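Side-chain contacts in HTH-type transcriptional repressor PhnF (PDB 3F8M), which represses the phnDCE phosphate-uptake operon when the cell has phosphate available, binding DNA as a GntR-family transcription regulator: residues 59-62 with 67-70; 155-160 with 172-177. One frame throughout, in Å; residues are numbered along the deposited sequence.

Contact 1 (59-62 with 67-70); sequences ELLI and ERRG
Arg68 folds its side chain over one methyl group of Leu61, joining the last turn of helix 50-62 to the first strand of the wing in this winged helix-turn-helix domain. Along the arginine, CB stands farthest back, 4.9 Å from Leu61 CD1. CG then makes the close approach, 3.8 Å from the same Leu61 CD1, and Arg68 CD draws back slightly, to 4.3 Å from Leu61 CD1. The chain is bent at chi2 (-87°), which turns its outer part back over the leucine instead of letting it run straight on from the strand. NE consequently lies 4.1 Å from Leu61 CD1. Beyond it, Arg68 CZ comes to 3.9 Å from Leu61 CD1; Arg68 NH1 is equally near that carbon, and NH2 is the farther of the two terminal nitrogens. The guanidinium is thus met on a face: Leu61 CD1 sits 3.8 Å above its plane, displaced toward the rim, and the two side chains cross at about a right angle. Leu61 reaches this position with CG anti to its backbone N (chi1 -170°), its CB already directed at the strand. The same CD1 lies 4.3 Å from Glu67 CA, whereas the Glu67 side chain starts away from the helix. Leu61 also touches Val66, one residue earlier on the strand, and Glu67 is tied by backbone hydrogen bonds to Val74 of strand 72-75, the other strand of the wing. No hydrogen bond or salt bridge spans the two segments; what joins them is van der Waals contact of a methyl group with aliphatic carbons and a flat cationic group. Because the methyl takes no N-H, the contact does not compete with hydrogen bonding; Arg68 NH1 makes a weak hydrogen bond with Thr73 OG1.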
loop_
_atom_site.group_PDB
_atom_site.type_symbol
_atom_site.label_atom_id
_atom_site.label_comp_id
_atom_site.label_asym_id
_atom_site.label_seq_id
_atom_site.Cartn_x
_atom_site.Cartn_y
_atom_site.Cartn_z
ATOM N N GLU A 59 5.666 19.021 11.885
ATOM C CA GLU A 59 5.338 17.763 12.575
ATOM C C GLU A 59 3.830 17.467 12.459
ATOM O O GLU A 59 3.427 16.327 12.221
ATOM C CB GLU A 59 5.762 17.814 14.043
ATOM C CG GLU A 59 7.306 17.882 14.247
ATOM C CD GLU A 59 7.712 18.173 15.700
ATOM O OE1 GLU A 59 6.846 18.032 16.589
ATOM O OE2 GLU A 59 8.886 18.563 15.953
ATOM N N LEU A 60 3.012 18.505 12.609
ATOM C CA LEU A 60 1.574 18.360 12.403
ATOM C C LEU A 60 1.254 17.933 10.985
ATOM O O LEU A 60 0.299 17.161 10.772
ATOM C CB LEU A 60 0.857 19.668 12.730
ATOM C CG LEU A 60 0.848 20.031 14.212
ATOM C CD1 LEU A 60 0.406 21.470 14.388
ATOM C CD2 LEU A 60 -0.054 19.094 15.019
ATOM N N LEU A 61 2.025 18.440 10.017
ATOM C CA LEU A 61 1.786 18.167 8.621
ATOM C C LEU A 61 2.094 16.707 8.324
ATOM O O LEU A 61 1.344 16.029 7.620
ATOM C CB LEU A 61 2.632 19.060 7.724
ATOM C CG LEU A 61 2.310 19.062 6.216
ATOM C CD1 LEU A 61 2.592 20.446 5.622
ATOM C CD2 LEU A 61 3.019 17.948 5.365
ATOM N N ILE A 62 3.208 16.242 8.864
ATOM C CA ILE A 62 3.622 14.845 8.717
ATOM C C ILE A 62 2.586 13.903 9.367
ATOM O O ILE A 62 2.274 12.846 8.812
ATOM C CB ILE A 62 5.079 14.688 9.246
ATOM C CG1 ILE A 62 6.031 15.357 8.233
ATOM C CG2 ILE A 62 5.453 13.212 9.499
ATOM C CD1 ILE A 62 7.443 15.620 8.770
ATOM N N GLU A 67 -2.203 21.011 6.472
ATOM C CA GLU A 67 -1.647 20.919 5.144
ATOM C C GLU A 67 -1.354 22.328 4.648
ATOM O O GLU A 67 -1.876 23.275 5.216
ATOM C CB GLU A 67 -2.634 20.228 4.206
ATOM C CG GLU A 67 -3.799 21.081 3.750
ATOM C CD GLU A 67 -4.887 20.214 3.141
ATOM O OE1 GLU A 67 -4.642 19.006 2.904
ATOM O OE2 GLU A 67 -5.982 20.730 2.923
ATOM N N ARG A 68 -0.525 22.459 3.609
ATOM C CA ARG A 68 -0.250 23.769 3.020
ATOM C C ARG A 68 -1.314 24.170 2.005
ATOM O O ARG A 68 -1.859 23.328 1.295
ATOM C CB ARG A 68 1.129 23.803 2.364
ATOM C CG ARG A 68 2.270 23.376 3.294
ATOM C CD ARG A 68 2.850 24.520 4.131
ATOM N NE ARG A 68 4.155 24.125 4.682
ATOM C CZ ARG A 68 4.415 23.871 5.968
ATOM N NH1 ARG A 68 3.476 23.985 6.901
ATOM N NH2 ARG A 68 5.640 23.514 6.333
ATOM N N ARG A 69 -1.620 25.472 1.977
ATOM C CA ARG A 69 -2.484 26.085 0.975
ATOM C C ARG A 69 -1.803 27.400 0.641
ATOM O O ARG A 69 -1.894 28.381 1.399
ATOM C CB ARG A 69 -3.899 26.325 1.527
ATOM C CG ARG A 69 -4.910 26.881 0.530
ATOM C CD ARG A 69 -6.063 27.568 1.262
ATOM N NE ARG A 69 -7.169 26.673 1.603
ATOM C CZ ARG A 69 -8.060 26.885 2.576
ATOM N NH1 ARG A 69 -7.994 27.956 3.381
ATOM N NH2 ARG A 69 -9.007 25.983 2.782
ATOM N N GLY A 70 -1.101 27.404 -0.488
ATOM C CA GLY A 70 -0.262 28.538 -0.892
ATOM C C GLY A 70 0.736 28.811 0.206
ATOM O O GLY A 70 1.449 27.897 0.651
#

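Contact 2 (155-160 with 172-177); sequences PGLRET and RSRGIA
Pro155, in the UTRA domain, offers its carbonyl oxygen to the guanidinium of Arg174, whose chain, extended from CG to NE, spans the gap from the end of helix 167-173 to the start of the short helix 157-160. Both terminal nitrogens of the arginine converge on that one acceptor: NH1 and NH2 of Arg174 each lie 2.9 Å from Pro155 O. The oxygen is in the guanidinium plane, but both donors come from the same face of the carbonyl, about 30° off its plane. Gly156 follows as the N-cap residue, and its O accepts the backbone N-H of Thr160. Leu157 lays CD1 over a guanidinium face, 3.9 Å from Arg174 NE; it also packs on Trp107 and Leu129 of the six-stranded sheet. Thr160 comes at the arginine from the opposite direction. Glu170 of helix 167-173 holds both partners, its OE2 forming a salt bridge with Arg174 NE and a hydrogen bond with Thr160 OG1. That hydroxyl oxygen also accepts a nearly straight bond from the guanidinium edge, Arg174 NH2 to Thr160 OG1 at 2.8 Å and 170°.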
loop_
_atom_site.group_PDB
_atom_site.type_symbol
_atom_site.label_atom_id
_atom_site.label_comp_id
_atom_site.label_asym_id
_atom_site.label_seq_id
_atom_site.Cartn_x
_atom_site.Cartn_y
_atom_site.Cartn_z
ATOM N N PRO A 155 -22.278 -20.749 11.302
ATOM C CA PRO A 155 -23.724 -20.717 11.482
ATOM C C PRO A 155 -24.145 -19.628 12.474
ATOM O O PRO A 155 -23.430 -19.305 13.449
ATOM C CB PRO A 155 -24.074 -22.148 12.020
ATOM C CG PRO A 155 -22.818 -22.625 12.626
ATOM C CD PRO A 155 -21.674 -21.999 11.783
ATOM N N GLY A 156 -25.288 -19.040 12.188
ATOM C CA GLY A 156 -25.905 -18.044 13.032
ATOM C C GLY A 156 -25.250 -16.669 12.887
ATOM O O GLY A 156 -25.677 -15.717 13.535
ATOM N N LEU A 157 -24.227 -16.547 12.038
ATOM C CA LEU A 157 -23.475 -15.280 11.990
ATOM C C LEU A 157 -24.362 -14.063 11.892
ATOM O O LEU A 157 -24.162 -13.104 12.621
ATOM C CB LEU A 157 -22.438 -15.242 10.860
ATOM C CG LEU A 157 -21.558 -13.986 10.971
ATOM C CD1 LEU A 157 -20.719 -14.059 12.246
ATOM C CD2 LEU A 157 -20.678 -13.882 9.732
ATOM N N ARG A 158 -25.327 -14.067 10.991
ATOM C CA ARG A 158 -26.270 -12.929 10.954
ATOM C C ARG A 158 -27.024 -12.657 12.257
ATOM O O ARG A 158 -27.383 -11.503 12.535
ATOM C CB ARG A 158 -27.226 -13.056 9.796
ATOM C CG ARG A 158 -26.531 -12.683 8.523
ATOM C CD ARG A 158 -27.398 -12.880 7.348
ATOM N NE ARG A 158 -27.171 -14.215 6.816
ATOM C CZ ARG A 158 -27.573 -14.633 5.620
ATOM N NH1 ARG A 158 -28.237 -13.817 4.797
ATOM N NH2 ARG A 158 -27.308 -15.882 5.257
ATOM N N GLU A 159 -27.231 -13.705 13.055
ATOM C CA GLU A 159 -27.893 -13.618 14.367
ATOM C C GLU A 159 -26.957 -13.121 15.459
ATOM O O GLU A 159 -27.305 -12.248 16.237
ATOM C CB GLU A 159 -28.396 -15.000 14.822
ATOM C CG GLU A 159 -29.557 -15.588 14.052
ATOM C CD GLU A 159 -30.057 -16.888 14.672
ATOM O OE1 GLU A 159 -29.859 -17.954 14.032
ATOM O OE2 GLU A 159 -30.618 -16.847 15.798
ATOM N N THR A 160 -25.764 -13.710 15.552
ATOM C CA THR A 160 -24.854 -13.378 16.617
ATOM C C THR A 160 -24.056 -12.087 16.357
ATOM O O THR A 160 -23.527 -11.488 17.312
ATOM C CB THR A 160 -23.856 -14.493 16.891
ATOM O OG1 THR A 160 -22.830 -14.502 15.875
ATOM C CG2 THR A 160 -24.562 -15.868 16.992
ATOM N N ARG A 172 -12.911 -14.425 16.187
ATOM C CA ARG A 172 -12.087 -14.873 17.314
ATOM C C ARG A 172 -12.941 -15.473 18.452
ATOM O O ARG A 172 -12.568 -16.528 19.007
ATOM C CB ARG A 172 -11.231 -13.736 17.850
ATOM C CG ARG A 172 -10.095 -13.400 16.925
ATOM C CD ARG A 172 -9.252 -12.264 17.503
ATOM N NE ARG A 172 -8.197 -11.943 16.545
ATOM C CZ ARG A 172 -8.092 -10.811 15.852
ATOM N NH1 ARG A 172 -8.966 -9.837 16.004
ATOM N NH2 ARG A 172 -7.079 -10.673 14.993
ATOM N N SER A 173 -14.086 -14.838 18.723
ATOM C CA SER A 173 -15.037 -15.261 19.788
ATOM C C SER A 173 -15.631 -16.636 19.490
ATOM O O SER A 173 -16.104 -17.306 20.400
ATOM C CB SER A 173 -16.144 -14.202 20.023
ATOM O OG SER A 173 -17.184 -14.264 19.061
ATOM N N ARG A 174 -15.539 -17.073 18.231
ATOM C CA ARG A 174 -15.985 -18.418 17.838
ATOM C C ARG A 174 -14.847 -19.485 17.886
ATOM O O ARG A 174 -15.023 -20.613 17.430
ATOM C CB ARG A 174 -16.704 -18.376 16.483
ATOM C CG ARG A 174 -18.029 -17.534 16.506
ATOM C CD ARG A 174 -18.488 -17.072 15.089
ATOM N NE ARG A 174 -19.888 -16.652 15.071
ATOM C CZ ARG A 174 -20.895 -17.403 14.612
ATOM N NH1 ARG A 174 -20.663 -18.605 14.118
ATOM N NH2 ARG A 174 -22.134 -16.940 14.637
ATOM N N GLY A 175 -13.701 -19.101 18.446
ATOM C CA GLY A 175 -12.547 -20.001 18.640
ATOM C C GLY A 175 -11.643 -20.123 17.427
ATOM O O GLY A 175 -10.901 -21.102 17.278
ATOM N N ILE A 176 -11.712 -19.138 16.538
ATOM C CA ILE A 176 -10.961 -19.174 15.273
ATOM C C ILE A 176 -9.931 -18.071 15.345
ATOM O O ILE A 176 -10.278 -16.888 15.469
ATOM C CB ILE A 176 -11.908 -18.993 14.052
ATOM C CG1 ILE A 176 -12.950 -20.119 14.026
ATOM C CG2 ILE A 176 -11.118 -18.885 12.722
ATOM C CD1 ILE A 176 -14.141 -19.876 13.075
ATOM N N ALA A 177 -8.666 -18.444 15.283
ATOM C CA ALA A 177 -7.597 -17.464 15.494
ATOM C C ALA A 177 -7.048 -17.020 14.146
ATOM O O ALA A 177 -6.888 -17.854 13.249
ATOM C CB ALA A 177 -6.475 -18.059 16.314
#

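Contact 1 and contact 2 lie in different domains, on opposite sides of the chain's centre. Their centres are 43 Å apart, and their nearest atoms are about 26 Å from each other, with no direct touch. They follow in series: 59-62 with 67-70 closes within the N-terminal winged helix-turn-helix before 155-160 with 172-177 opens in the UTRA domain. The first involves helix 50-62 and strand 66-69; the second joins the start of helix 157-160 to the loop just after helix 167-173, helices that come, in sequence, between strands 140-150 and 180-188 of the six-stranded antiparallel sheet. Each contact is thus internal to its own domain, one in the DNA-binding part of the repressor, the other in the UTRA part; neither bridges the two.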